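Local coordinates for P35 antigen (Borrelia burgdorferi, PDB 4ALY), which is an outer surface lipoprotein of the Lyme disease spirochaete that is critical to ensure infection after a tick bite, at residues 98-103 with 132-136; 102-106 with 141-147; 149-155 with 227-231. The contacts are given in a common frame with arbitrary orientation. Residues are numbered along the deposited sequence.

Interaction 1 (98-103 with 132-136)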
ATOM      1  N   GLU A  98      16.167   4.131  -6.049  1.00 13.63           N
ATOM      2  CA  GLU A  98      15.215   4.523  -7.080  1.00 14.25           C
ATOM      3  C   GLU A  98      16.045   5.463  -7.884  1.00 13.84           C
ATOM      4  O   GLU A  98      17.029   5.991  -7.362  1.00 14.39           O
ATOM      5  CB  GLU A  98      13.985   5.276  -6.436  1.00 15.40           C
ATOM      6  CG  GLU A  98      14.285   6.662  -5.830  1.00 17.42           C
ATOM      7  CD  GLU A  98      13.218   7.168  -4.832  1.00 19.25           C
ATOM      8  OE1 GLU A  98      11.978   7.218  -5.125  1.00 19.47           O
ATOM      9  OE2 GLU A  98      13.638   7.540  -3.726  1.00 19.39           O
ATOM     10  N   PRO A  99      15.639   5.741  -9.107  1.00 14.05           N
ATOM     11  CA  PRO A  99      16.257   6.707  -9.992  1.00 14.44           C
ATOM     12  C   PRO A  99      15.959   8.135  -9.516  1.00 14.53           C
ATOM     13  O   PRO A  99      15.084   8.294  -8.669  1.00 13.24           O
ATOM     14  CB  PRO A  99      15.457   6.521 -11.265  1.00 14.21           C
ATOM     15  CG  PRO A  99      14.869   5.172 -11.140  1.00 14.77           C
ATOM     16  CD  PRO A  99      14.430   5.203  -9.736  1.00 14.29           C
ATOM     17  N   ASN A 100      16.649   9.142 -10.057  1.00 15.13           N
ATOM     18  CA  ASN A 100      16.358  10.532  -9.684  1.00 17.38           C
ATOM     19  C   ASN A 100      14.967  10.838 -10.168  1.00 16.43           C
ATOM     20  O   ASN A 100      14.296  11.638  -9.581  1.00 15.99           O
ATOM     21  CB  ASN A 100      17.287  11.553 -10.382  1.00 19.29           C
ATOM     22  CG  ASN A 100      18.747  11.372  -9.984  1.00 22.86           C
ATOM     23  OD1 ASN A 100      19.029  10.966  -8.856  1.00 22.96           O
ATOM     24  ND2 ASN A 100      19.701  11.664 -10.931  1.00 21.96           N
ATOM     25  N   ASP A 101      14.576  10.224 -11.283  1.00 16.57           N
ATOM     26  CA  ASP A 101      13.270  10.458 -11.820  1.00 17.08           C
ATOM     27  C   ASP A 101      12.135   9.665 -11.090  1.00 15.93           C
ATOM     28  O   ASP A 101      10.994   9.688 -11.528  1.00 15.90           O
ATOM     29  CB  ASP A 101      13.266  10.362 -13.348  1.00 16.54           C
ATOM     30  CG  ASP A 101      13.043   8.925 -13.892  1.00 18.76           C
ATOM     31  OD1 ASP A 101      13.166   7.899 -13.162  1.00 17.05           O
ATOM     32  OD2 ASP A 101      12.798   8.857 -15.131  1.00 20.08           O
ATOM     33  N   GLN A 102      12.445   9.036  -9.956  1.00 14.52           N
ATOM     34  CA  GLN A 102      11.431   8.306  -9.151  1.00 14.11           C
ATOM     35  C   GLN A 102      10.520   7.446  -9.999  1.00 16.47           C
ATOM     36  O   GLN A 102       9.258   7.480  -9.901  1.00 17.80           O
ATOM     37  CB  GLN A 102      10.699   9.278  -8.230  1.00 12.43           C
ATOM     38  CG  GLN A 102      11.735   9.952  -7.362  1.00 11.43           C
ATOM     39  CD  GLN A 102      11.211  11.087  -6.532  1.00 11.78           C
ATOM     40  OE1 GLN A 102      10.064  11.553  -6.690  1.00 12.15           O
ATOM     41  NE2 GLN A 102      12.031  11.503  -5.571  1.00 11.46           N
ATOM     42  N   PHE A 103      11.165   6.653 -10.859  1.00 17.33           N
ATOM     43  CA  PHE A 103      10.481   5.713 -11.732  1.00 16.54           C
ATOM     44  C   PHE A 103       9.530   6.439 -12.639  1.00 17.84           C
ATOM     45  O   PHE A 103       8.448   5.904 -13.012  1.00 19.34           O
ATOM     46  CB  PHE A 103       9.811   4.588 -10.947  1.00 16.41           C
ATOM     47  CG  PHE A 103      10.800   3.624 -10.358  1.00 16.57           C
ATOM     48  CD1 PHE A 103      11.622   2.880 -11.193  1.00 16.84           C
ATOM     49  CD2 PHE A 103      10.902   3.428  -9.009  1.00 16.80           C
ATOM     50  CE1 PHE A 103      12.551   1.988 -10.683  1.00 17.00           C
ATOM     51  CE2 PHE A 103      11.848   2.518  -8.475  1.00 17.37           C
ATOM     52  CZ  PHE A 103      12.681   1.807  -9.336  1.00 16.97           C
ATOM     53  N   ARG A 132       7.717   6.845  -0.278  1.00 14.60           N
ATOM     54  CA  ARG A 132       7.867   6.435  -1.632  1.00 14.73           C
ATOM     55  C   ARG A 132       8.182   4.896  -1.775  1.00 13.63           C
ATOM     56  O   ARG A 132       7.511   4.179  -2.535  1.00 13.78           O
ATOM     57  CB  ARG A 132       8.915   7.284  -2.253  1.00 15.10           C
ATOM     58  CG  ARG A 132       8.404   8.352  -3.145  1.00 18.42           C
ATOM     59  CD  ARG A 132       9.611   8.874  -3.937  1.00 18.54           C
ATOM     60  NE  ARG A 132       9.799  10.052  -3.171  1.00 25.25           N
ATOM     61  CZ  ARG A 132      10.911  10.521  -2.639  1.00 20.81           C
ATOM     62  NH1 ARG A 132      12.108   9.979  -2.861  1.00 17.60           N
ATOM     63  NH2 ARG A 132      10.753  11.648  -1.966  1.00 19.51           N
ATOM     64  N   ARG A 133       9.190   4.413  -1.058  1.00 13.49           N
ATOM     65  CA  ARG A 133       9.597   2.998  -1.014  1.00 13.87           C
ATOM     66  C   ARG A 133       8.395   2.064  -0.694  1.00 15.85           C
ATOM     67  O   ARG A 133       8.114   1.052  -1.447  1.00 17.01           O
ATOM     68  CB  ARG A 133      10.787   2.792  -0.028  1.00 13.36           C
ATOM     69  CG  ARG A 133      11.576   1.459  -0.246  1.00 13.49           C
ATOM     70  CD  ARG A 133      10.811   0.246   0.323  1.00 12.13           C
ATOM     71  NE  ARG A 133      10.429   0.474   1.707  1.00 11.90           N
ATOM     72  CZ  ARG A 133       9.455  -0.191   2.300  1.00 12.12           C
ATOM     73  NH1 ARG A 133       8.782  -1.058   1.585  1.00 12.50           N
ATOM     74  NH2 ARG A 133       9.127   0.018   3.568  1.00 11.51           N
ATOM     75  N   MET A 134       7.617   2.430   0.333  1.00 18.04           N
ATOM     76  CA  MET A 134       6.416   1.631   0.739  1.00 18.80           C
ATOM     77  C   MET A 134       5.437   1.637  -0.429  1.00 19.40           C
ATOM     78  O   MET A 134       4.858   0.643  -0.767  1.00 21.04           O
ATOM     79  CB  MET A 134       5.783   2.206   1.996  1.00 21.45           C
ATOM     80  CG  MET A 134       6.018   1.405   3.269  1.00 24.76           C
ATOM     81  SD  MET A 134       5.903   2.477   4.701  1.00 36.47           S
ATOM     82  CE  MET A 134       6.805   1.569   5.971  1.00 30.31           C
ATOM     83  N   LEU A 135       5.293   2.758  -1.110  1.00 18.69           N
ATOM     84  CA  LEU A 135       4.431   2.746  -2.250  1.00 17.95           C
ATOM     85  C   LEU A 135       4.937   1.723  -3.330  1.00 18.27           C
ATOM     86  O   LEU A 135       4.129   1.014  -3.946  1.00 16.87           O
ATOM     87  CB  LEU A 135       4.381   4.140  -2.835  1.00 16.96           C
ATOM     88  CG  LEU A 135       3.580   4.295  -4.115  1.00 18.74           C
ATOM     89  CD1 LEU A 135       2.096   3.893  -3.913  1.00 16.44           C
ATOM     90  CD2 LEU A 135       3.740   5.779  -4.543  1.00 19.46           C
ATOM     91  N   TYR A 136       6.262   1.665  -3.562  1.00 17.07           N
ATOM     92  CA  TYR A 136       6.807   0.804  -4.624  1.00 15.39           C
ATOM     93  C   TYR A 136       6.628  -0.665  -4.219  1.00 16.25           C
ATOM     94  O   TYR A 136       6.244  -1.500  -5.035  1.00 19.32           O
ATOM     95  CB  TYR A 136       8.303   1.098  -4.863  1.00 14.65           C
ATOM     96  CG  TYR A 136       8.688   2.520  -5.234  1.00 13.83           C
ATOM     97  CD1 TYR A 136       7.849   3.334  -6.005  1.00 13.98           C
ATOM     98  CD2 TYR A 136       9.900   3.058  -4.811  1.00 13.86           C
ATOM     99  CE1 TYR A 136       8.220   4.620  -6.377  1.00 12.61           C
ATOM    100  CE2 TYR A 136      10.264   4.357  -5.125  1.00 13.54           C
ATOM    101  CZ  TYR A 136       9.418   5.129  -5.949  1.00 13.59           C
ATOM    102  OH  TYR A 136       9.784   6.430  -6.310  1.00 13.12           O
TER
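E98, in the loop between helix 70-95 and helix 106-110, makes the polar part of the contact with helix 129-137. Its carboxylate is divided between two residues one helical turn apart: OE1 of E98 accepts a short hydrogen bond from OH of Y136 (2.6 Å), while OE2 of E98 forms a salt bridge with NH1 of R132 (3.0 Å). The i, i+4 spacing of R132 and Y136 places both on the face of the helix turned to the loop. P99 then starts a type I beta turn that ends at Q102, closed by the bond from N of Q102 to O of P99 (3.0 Å). The turn carries N100 and D101 away from the helix and brings the chain back to it. This is how the all-helical fold of this Borrelia surface lipoprotein, a member of the family that includes BbCRASP-1, lays an irregular connection against one of its short helices. At Q102, whose backbone has positive phi, the side chain returns toward the helix. CB of Q102 lies 3.6 Å from OH of Y136, and NE2 of Q102 lies over one face of the R132 guanidinium, 3.1 Å from NH1 of R132; both nitrogens are donors, so the approach is mere proximity, and NE2 bonds instead to the carbonyl of D124. R132 likewise reaches beyond the pair, through NH2, to the carbonyl of F123. F103 turns the edge of its ring to the face of Y136 in a T-shaped pair, with centroids 5.2 Å apart, planes at 89°, and CD2 of F103 3.8 Å from CZ of Y136.

Interaction 2 (102-106 with 141-147)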
ATOM      1  N   GLN A 102      12.445   9.036  -9.956  1.00 14.52           N
ATOM      2  CA  GLN A 102      11.431   8.306  -9.151  1.00 14.11           C
ATOM      3  C   GLN A 102      10.520   7.446  -9.999  1.00 16.47           C
ATOM      4  O   GLN A 102       9.258   7.480  -9.901  1.00 17.80           O
ATOM      5  CB  GLN A 102      10.699   9.278  -8.230  1.00 12.43           C
ATOM      6  CG  GLN A 102      11.735   9.952  -7.362  1.00 11.43           C
ATOM      7  CD  GLN A 102      11.211  11.087  -6.532  1.00 11.78           C
ATOM      8  OE1 GLN A 102      10.064  11.553  -6.690  1.00 12.15           O
ATOM      9  NE2 GLN A 102      12.031  11.503  -5.571  1.00 11.46           N
ATOM     10  N   PHE A 103      11.165   6.653 -10.859  1.00 17.33           N
ATOM     11  CA  PHE A 103      10.481   5.713 -11.732  1.00 16.54           C
ATOM     12  C   PHE A 103       9.530   6.439 -12.639  1.00 17.84           C
ATOM     13  O   PHE A 103       8.448   5.904 -13.012  1.00 19.34           O
ATOM     14  CB  PHE A 103       9.811   4.588 -10.947  1.00 16.41           C
ATOM     15  CG  PHE A 103      10.800   3.624 -10.358  1.00 16.57           C
ATOM     16  CD1 PHE A 103      11.622   2.880 -11.193  1.00 16.84           C
ATOM     17  CD2 PHE A 103      10.902   3.428  -9.009  1.00 16.80           C
ATOM     18  CE1 PHE A 103      12.551   1.988 -10.683  1.00 17.00           C
ATOM     19  CE2 PHE A 103      11.848   2.518  -8.475  1.00 17.37           C
ATOM     20  CZ  PHE A 103      12.681   1.807  -9.336  1.00 16.97           C
ATOM     21  N   GLY A 104       9.982   7.613 -13.097  1.00 17.65           N
ATOM     22  CA  GLY A 104       9.224   8.385 -14.100  1.00 16.86           C
ATOM     23  C   GLY A 104       8.149   9.248 -13.433  1.00 18.11           C
ATOM     24  O   GLY A 104       7.569  10.129 -14.062  1.00 19.39           O
ATOM     25  N   MET A 105       7.907   9.026 -12.149  1.00 17.66           N
ATOM     26  CA  MET A 105       6.794   9.633 -11.507  1.00 18.84           C
ATOM     27  C   MET A 105       7.070  11.018 -10.920  1.00 18.07           C
ATOM     28  O   MET A 105       6.163  11.729 -10.519  1.00 16.39           O
ATOM     29  CB  MET A 105       6.282   8.697 -10.428  1.00 19.94           C
ATOM     30  CG  MET A 105       5.469   7.566 -11.002  1.00 20.75           C
ATOM     31  SD  MET A 105       5.008   6.347  -9.729  1.00 23.74           S
ATOM     32  CE  MET A 105       3.415   7.057  -9.516  1.00 18.52           C
ATOM     33  N   ARG A 106       8.314  11.404 -10.853  1.00 18.21           N
ATOM     34  CA  ARG A 106       8.596  12.611 -10.131  1.00 20.68           C
ATOM     35  C   ARG A 106       8.153  13.905 -10.854  1.00 21.52           C
ATOM     36  O   ARG A 106       7.591  14.775 -10.193  1.00 23.18           O
ATOM     37  CB  ARG A 106      10.063  12.680  -9.814  1.00 21.50           C
ATOM     38  CG  ARG A 106      10.482  14.082  -9.490  1.00 23.46           C
ATOM     39  CD  ARG A 106      11.992  14.137  -9.472  1.00 26.62           C
ATOM     40  NE  ARG A 106      12.441  14.912  -8.350  1.00 30.09           N
ATOM     41  CZ  ARG A 106      13.498  14.613  -7.603  1.00 35.35           C
ATOM     42  NH1 ARG A 106      14.282  13.539  -7.861  1.00 29.80           N
ATOM     43  NH2 ARG A 106      13.747  15.405  -6.566  1.00 35.72           N
ATOM     44  N   PHE A 141       7.326  -4.009  -5.911  1.00 17.36           N
ATOM     45  CA  PHE A 141       8.594  -3.472  -6.443  1.00 17.66           C
ATOM     46  C   PHE A 141       8.833  -3.981  -7.857  1.00 18.01           C
ATOM     47  O   PHE A 141       9.937  -4.246  -8.302  1.00 18.63           O
ATOM     48  CB  PHE A 141       9.826  -3.696  -5.518  1.00 17.09           C
ATOM     49  CG  PHE A 141      10.679  -2.462  -5.391  1.00 16.27           C
ATOM     50  CD1 PHE A 141      11.560  -2.117  -6.395  1.00 14.85           C
ATOM     51  CD2 PHE A 141      10.527  -1.579  -4.275  1.00 15.16           C
ATOM     52  CE1 PHE A 141      12.306  -0.958  -6.299  1.00 14.92           C
ATOM     53  CE2 PHE A 141      11.255  -0.422  -4.200  1.00 14.30           C
ATOM     54  CZ  PHE A 141      12.164  -0.120  -5.192  1.00 14.67           C
ATOM     55  N   ASN A 142       7.753  -4.060  -8.600  1.00 17.92           N
ATOM     56  CA  ASN A 142       7.881  -4.401  -9.960  1.00 16.42           C
ATOM     57  C   ASN A 142       8.084  -3.143 -10.694  1.00 17.52           C
ATOM     58  O   ASN A 142       7.100  -2.475 -11.073  1.00 16.72           O
ATOM     59  CB  ASN A 142       6.600  -4.997 -10.441  1.00 15.27           C
ATOM     60  CG  ASN A 142       6.680  -5.367 -11.874  1.00 14.98           C
ATOM     61  OD1 ASN A 142       7.225  -4.628 -12.719  1.00 15.93           O
ATOM     62  ND2 ASN A 142       6.149  -6.498 -12.170  1.00 13.87           N
ATOM     63  N   GLU A 143       9.346  -2.828 -10.951  1.00 18.16           N
ATOM     64  CA  GLU A 143       9.667  -1.511 -11.488  1.00 17.11           C
ATOM     65  C   GLU A 143       8.973  -1.238 -12.820  1.00 18.51           C
ATOM     66  O   GLU A 143       8.793  -0.079 -13.187  1.00 17.33           O
ATOM     67  CB  GLU A 143      11.172  -1.346 -11.563  1.00 16.06           C
ATOM     68  CG  GLU A 143      11.844  -1.574 -10.199  1.00 14.86           C
ATOM     69  CD  GLU A 143      13.357  -1.539 -10.262  1.00 14.48           C
ATOM     70  OE1 GLU A 143      13.937  -1.229 -11.321  1.00 14.36           O
ATOM     71  OE2 GLU A 143      13.998  -1.849  -9.248  1.00 15.51           O
ATOM     72  N   GLY A 144       8.602  -2.303 -13.552  1.00 17.95           N
ATOM     73  CA  GLY A 144       8.004  -2.095 -14.869  1.00 18.40           C
ATOM     74  C   GLY A 144       6.561  -1.585 -14.788  1.00 18.46           C
ATOM     75  O   GLY A 144       6.148  -0.685 -15.512  1.00 19.17           O
ATOM     76  N   LYS A 145       5.808  -2.254 -13.940  1.00 17.72           N
ATOM     77  CA  LYS A 145       4.459  -1.958 -13.586  1.00 19.17           C
ATOM     78  C   LYS A 145       4.409  -0.553 -12.903  1.00 18.61           C
ATOM     79  O   LYS A 145       3.592   0.317 -13.276  1.00 17.47           O
ATOM     80  CB  LYS A 145       4.047  -3.050 -12.640  1.00 21.15           C
ATOM     81  CG  LYS A 145       2.664  -2.960 -12.065  1.00 29.87           C
ATOM     82  CD  LYS A 145       2.143  -4.401 -11.903  1.00 39.82           C
ATOM     83  CE  LYS A 145       2.500  -5.278 -13.133  1.00 37.28           C
ATOM     84  NZ  LYS A 145       2.261  -6.730 -12.849  1.00 37.69           N
ATOM     85  N   ILE A 146       5.332  -0.306 -11.975  1.00 16.60           N
ATOM     86  CA  ILE A 146       5.427   1.005 -11.353  1.00 16.11           C
ATOM     87  C   ILE A 146       5.625   2.102 -12.389  1.00 16.36           C
ATOM     88  O   ILE A 146       5.005   3.144 -12.287  1.00 17.20           O
ATOM     89  CB  ILE A 146       6.530   1.048 -10.319  1.00 15.65           C
ATOM     90  CG1 ILE A 146       6.115   0.124  -9.145  1.00 13.63           C
ATOM     91  CG2 ILE A 146       6.738   2.481  -9.807  1.00 15.80           C
ATOM     92  CD1 ILE A 146       7.308  -0.244  -8.321  1.00 12.89           C
ATOM     93  N   PHE A 147       6.457   1.846 -13.387  1.00 14.80           N
ATOM     94  CA  PHE A 147       6.797   2.827 -14.350  1.00 13.51           C
ATOM     95  C   PHE A 147       5.598   3.057 -15.276  1.00 14.97           C
ATOM     96  O   PHE A 147       5.338   4.210 -15.638  1.00 13.81           O
ATOM     97  CB  PHE A 147       8.050   2.417 -15.149  1.00 11.34           C
ATOM     98  CG  PHE A 147       8.342   3.338 -16.292  1.00 10.70           C
ATOM     99  CD1 PHE A 147       8.908   4.574 -16.054  1.00 10.70           C
ATOM    100  CD2 PHE A 147       7.909   3.024 -17.606  1.00 10.15           C
ATOM    101  CE1 PHE A 147       9.130   5.454 -17.122  1.00 10.63           C
ATOM    102  CE2 PHE A 147       8.122   3.866 -18.659  1.00  9.71           C
ATOM    103  CZ  PHE A 147       8.726   5.106 -18.424  1.00 10.44           C
TER
HETATM  104  O   HOH W   1       6.296   6.341 -14.619  1.00 21.44           O
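Apolar packing dominates, and F103 supplies most of it. Its side chain lies against the start of helix 143-157: CB of F103 meets CG2 of I146 at 3.9 Å, and farther out CZ of F103 comes 4.1 Å from CE1 of F141 and 3.5 Å from CD of E143, so the ring is bordered by residues from the loop and the first turn alike. M105 adds a looser contact to I146, SD to CG2 at 4.2 Å. Backbone is also packed against a ring, with O of F103 3.4 Å from CD1 of F147 and CA of G104 4.2 Å from CE1 of F147. A CB on G104 would clash with that same ring, and the residue also has positive phi.

Water 1 lies within hydrogen-bonding distance of a carbonyl on each segment, 2.7 Å from O of F103 and 2.5 Å from O of F147, and can link them. Within 141-147, OD1 of N142 accepts from N of K145 (3.0 Å) and, weakly, from N of G144 (2.8 Å). This is the classic asparagine N-cap, and it begins helix 143-157 just where the loop leading into helix 106-110 packs against its first turn.

Interaction 3 (149-155 with 227-231)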
ATOM      1  N   LEU A 149       2.178   2.285 -14.772  1.00 16.79           N
ATOM      2  CA  LEU A 149       1.188   2.971 -13.922  1.00 16.28           C
ATOM      3  C   LEU A 149       1.468   4.459 -13.903  1.00 17.80           C
ATOM      4  O   LEU A 149       0.580   5.257 -14.289  1.00 19.26           O
ATOM      5  CB  LEU A 149       1.193   2.480 -12.483  1.00 16.24           C
ATOM      6  CG  LEU A 149       0.020   2.988 -11.544  1.00 18.57           C
ATOM      7  CD1 LEU A 149      -1.393   2.752 -12.181  1.00 16.67           C
ATOM      8  CD2 LEU A 149       0.048   2.378 -10.132  1.00 14.23           C
ATOM      9  N   GLY A 150       2.717   4.813 -13.557  1.00 15.90           N
ATOM     10  CA  GLY A 150       3.158   6.157 -13.416  1.00 15.28           C
ATOM     11  C   GLY A 150       3.060   7.027 -14.628  1.00 16.92           C
ATOM     12  O   GLY A 150       2.846   8.238 -14.460  1.00 20.37           O
ATOM     13  N   GLN A 151       3.273   6.474 -15.831  1.00 15.57           N
ATOM     14  CA  GLN A 151       3.142   7.231 -17.082  1.00 16.41           C
ATOM     15  C   GLN A 151       1.657   7.556 -17.395  1.00 17.54           C
ATOM     16  O   GLN A 151       1.308   8.618 -17.974  1.00 17.17           O
ATOM     17  CB  GLN A 151       3.795   6.502 -18.277  1.00 17.58           C
ATOM     18  CG  GLN A 151       5.323   6.369 -18.171  1.00 20.70           C
ATOM     19  CD  GLN A 151       6.054   7.732 -18.057  1.00 25.57           C
ATOM     20  OE1 GLN A 151       6.502   8.208 -16.930  1.00 23.55           O
ATOM     21  NE2 GLN A 151       6.174   8.398 -19.234  1.00 24.10           N
ATOM     22  N   ILE A 152       0.782   6.638 -17.009  1.00 16.05           N
ATOM     23  CA  ILE A 152      -0.616   6.822 -17.207  1.00 15.10           C
ATOM     24  C   ILE A 152      -1.150   7.866 -16.193  1.00 15.67           C
ATOM     25  O   ILE A 152      -1.927   8.745 -16.541  1.00 14.12           O
ATOM     26  CB  ILE A 152      -1.265   5.457 -17.013  1.00 14.92           C
ATOM     27  CG1 ILE A 152      -0.783   4.477 -18.133  1.00 14.75           C
ATOM     28  CG2 ILE A 152      -2.771   5.533 -16.831  1.00 12.52           C
ATOM     29  CD1 ILE A 152      -1.214   3.062 -17.815  1.00 14.14           C
ATOM     30  N   LEU A 153      -0.735   7.744 -14.933  1.00 15.48           N
ATOM     31  CA  LEU A 153      -1.229   8.591 -13.873  1.00 14.68           C
ATOM     32  C   LEU A 153      -0.668  10.003 -14.027  1.00 15.35           C
ATOM     33  O   LEU A 153      -1.276  10.931 -13.569  1.00 17.28           O
ATOM     34  CB  LEU A 153      -0.879   8.032 -12.496  1.00 13.51           C
ATOM     35  CG  LEU A 153      -1.601   6.771 -12.007  1.00 12.59           C
ATOM     36  CD1 LEU A 153      -1.155   6.378 -10.598  1.00 11.61           C
ATOM     37  CD2 LEU A 153      -3.119   6.805 -12.128  1.00 11.36           C
ATOM     38  N   SER A 154       0.461  10.155 -14.700  1.00 15.65           N
ATOM     39  CA  SER A 154       1.041  11.448 -14.962  1.00 15.11           C
ATOM     40  C   SER A 154       0.161  12.176 -15.957  1.00 16.81           C
ATOM     41  O   SER A 154       0.192  13.423 -16.028  1.00 18.85           O
ATOM     42  CB  SER A 154       2.380  11.280 -15.657  1.00 15.30           C
ATOM     43  OG  SER A 154       3.403  11.035 -14.740  1.00 15.43           O
ATOM     44  N   LYS A 155      -0.594  11.440 -16.762  1.00 16.37           N
ATOM     45  CA  LYS A 155      -1.423  12.126 -17.749  1.00 17.57           C
ATOM     46  C   LYS A 155      -2.544  12.831 -16.982  1.00 17.96           C
ATOM     47  O   LYS A 155      -2.862  13.966 -17.307  1.00 17.04           O
ATOM     48  CB  LYS A 155      -1.947  11.189 -18.811  1.00 18.82           C
ATOM     49  CG  LYS A 155      -0.859  10.726 -19.777  1.00 22.39           C
ATOM     50  CD  LYS A 155      -1.506  10.128 -21.008  1.00 27.52           C
ATOM     51  CE  LYS A 155      -0.610  10.322 -22.219  1.00 32.54           C
ATOM     52  NZ  LYS A 155      -1.041   9.355 -23.249  1.00 31.05           N
ATOM     53  N   LEU A 227      -5.899  -1.355 -15.161  1.00 21.51           N
ATOM     54  CA  LEU A 227      -5.842   0.030 -15.612  1.00 20.87           C
ATOM     55  C   LEU A 227      -4.790   0.120 -16.734  1.00 20.05           C
ATOM     56  O   LEU A 227      -5.067   0.695 -17.783  1.00 21.78           O
ATOM     57  CB  LEU A 227      -5.502   0.967 -14.451  1.00 22.48           C
ATOM     58  CG  LEU A 227      -5.305   2.406 -14.979  1.00 25.15           C
ATOM     59  CD1 LEU A 227      -6.610   2.868 -15.685  1.00 23.43           C
ATOM     60  CD2 LEU A 227      -4.814   3.362 -13.884  1.00 21.59           C
ATOM     61  N   ILE A 228      -3.617  -0.477 -16.519  1.00 18.12           N
ATOM     62  CA  ILE A 228      -2.536  -0.535 -17.489  1.00 17.82           C
ATOM     63  C   ILE A 228      -3.064  -1.201 -18.779  1.00 20.47           C
ATOM     64  O   ILE A 228      -2.841  -0.674 -19.887  1.00 21.58           O
ATOM     65  CB  ILE A 228      -1.332  -1.336 -16.888  1.00 17.80           C
ATOM     66  CG1 ILE A 228      -0.623  -0.547 -15.747  1.00 16.68           C
ATOM     67  CG2 ILE A 228      -0.337  -1.835 -17.961  1.00 17.56           C
ATOM     68  CD1 ILE A 228       0.624  -1.262 -15.167  1.00 15.32           C
ATOM     69  N   ASP A 229      -3.777  -2.329 -18.653  1.00 20.73           N
ATOM     70  CA  ASP A 229      -4.339  -3.021 -19.847  1.00 22.97           C
ATOM     71  C   ASP A 229      -5.375  -2.173 -20.518  1.00 23.34           C
ATOM     72  O   ASP A 229      -5.281  -2.018 -21.699  1.00 27.70           O
ATOM     73  CB  ASP A 229      -4.970  -4.412 -19.541  1.00 22.54           C
ATOM     74  CG  ASP A 229      -3.958  -5.409 -18.981  1.00 24.25           C
ATOM     75  OD1 ASP A 229      -2.768  -5.408 -19.391  1.00 25.62           O
ATOM     76  OD2 ASP A 229      -4.343  -6.213 -18.116  1.00 28.02           O
ATOM     77  N   GLU A 230      -6.366  -1.637 -19.787  1.00 23.53           N
ATOM     78  CA  GLU A 230      -7.399  -0.793 -20.394  1.00 24.98           C
ATOM     79  C   GLU A 230      -6.740   0.373 -21.118  1.00 26.06           C
ATOM     80  O   GLU A 230      -7.055   0.642 -22.263  1.00 27.13           O
ATOM     81  CB  GLU A 230      -8.409  -0.322 -19.342  1.00 29.80           C
ATOM     82  CG  GLU A 230      -9.016  -1.491 -18.544  1.00 31.49           C
ATOM     83  CD  GLU A 230      -9.595  -1.123 -17.165  1.00 37.33           C
ATOM     84  OE1 GLU A 230      -9.755   0.073 -16.816  1.00 39.70           O
ATOM     85  OE2 GLU A 230      -9.914  -2.059 -16.400  1.00 40.85           O
ATOM     86  N   TYR A 231      -5.750   1.015 -20.495  1.00 25.99           N
ATOM     87  CA  TYR A 231      -5.034   2.082 -21.165  1.00 25.58           C
ATOM     88  C   TYR A 231      -4.361   1.639 -22.482  1.00 29.05           C
ATOM     89  O   TYR A 231      -4.641   2.227 -23.563  1.00 28.03           O
ATOM     90  CB  TYR A 231      -4.057   2.741 -20.205  1.00 23.63           C
ATOM     91  CG  TYR A 231      -3.243   3.854 -20.827  1.00 22.76           C
ATOM     92  CD1 TYR A 231      -1.987   3.588 -21.446  1.00 24.01           C
ATOM     93  CD2 TYR A 231      -3.701   5.164 -20.790  1.00 19.85           C
ATOM     94  CE1 TYR A 231      -1.224   4.605 -22.004  1.00 22.57           C
ATOM     95  CE2 TYR A 231      -2.970   6.189 -21.350  1.00 20.32           C
ATOM     96  CZ  TYR A 231      -1.739   5.918 -21.939  1.00 23.37           C
ATOM     97  OH  TYR A 231      -1.043   6.970 -22.467  1.00 23.57           O
TER
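I152 and Y231 are the two residues most covered by this crossing of helix 143-157 and helix 200-233, with L227 next. The CA-to-CB bond of I152 points toward the partner helix. Its CG1 sits over the face of the Y231 ring, 3.7 Å from the ring centroid and 14° off the normal, a CH-pi contact in which CG1 of I152 comes 3.6 Å from CD1 of Y231. CD1 of I152 reaches CA of I228 at 3.8 Å, and CG2 of I152 lies 4.2 Å from CD2 of L227.

While the face of Y231 receives I152, its hydroxyl takes up the polar rim: NZ of K155 donates to OH of Y231 at a short 2.5 Å. The same ammonium also bonds to the carbonyl of Q238.

L227, one turn before Y231, uses CD2 against the other end of the interface, 3.9 Å from CD1 of L149 and 4.2 Å from CD2 of L153. Beside it, CD1 of I228 approaches N of L149 at 3.9 Å.

The segment axes pass 10.2 Å apart at 68°, a steep crossing that confines contact to a short patch: apolar helix-helix packing within the all-helical fold, with a polar bond at its edge. Helix 241-250 covers part of this patch, L244 touching I152 and K155, L248 touching L153 and T247 touching L227, while helix 106-110 meets L153 and S154 through I109.

Helix 143-157 joins interactions 2 and 3, receiving a loop at its first turn and helix 200-233 farther along, while interaction 1 sets the same loop against helix 129-137. Interactions 1 and 2 share Q102 and F103; F103 packs on both Y136 and I146, which also touch each other, and O of Y136 is 2.9 Å from N of F141, a probable hydrogen bond. Interaction 1 is a buried contact, though it covers the least surface, and the most polar, built on a carboxylate. Interactions 2 and 3 are partly buried and mainly apolar, the former with a water in reach of both backbones and exposed E143 and F147, the latter with a lysine at its rim.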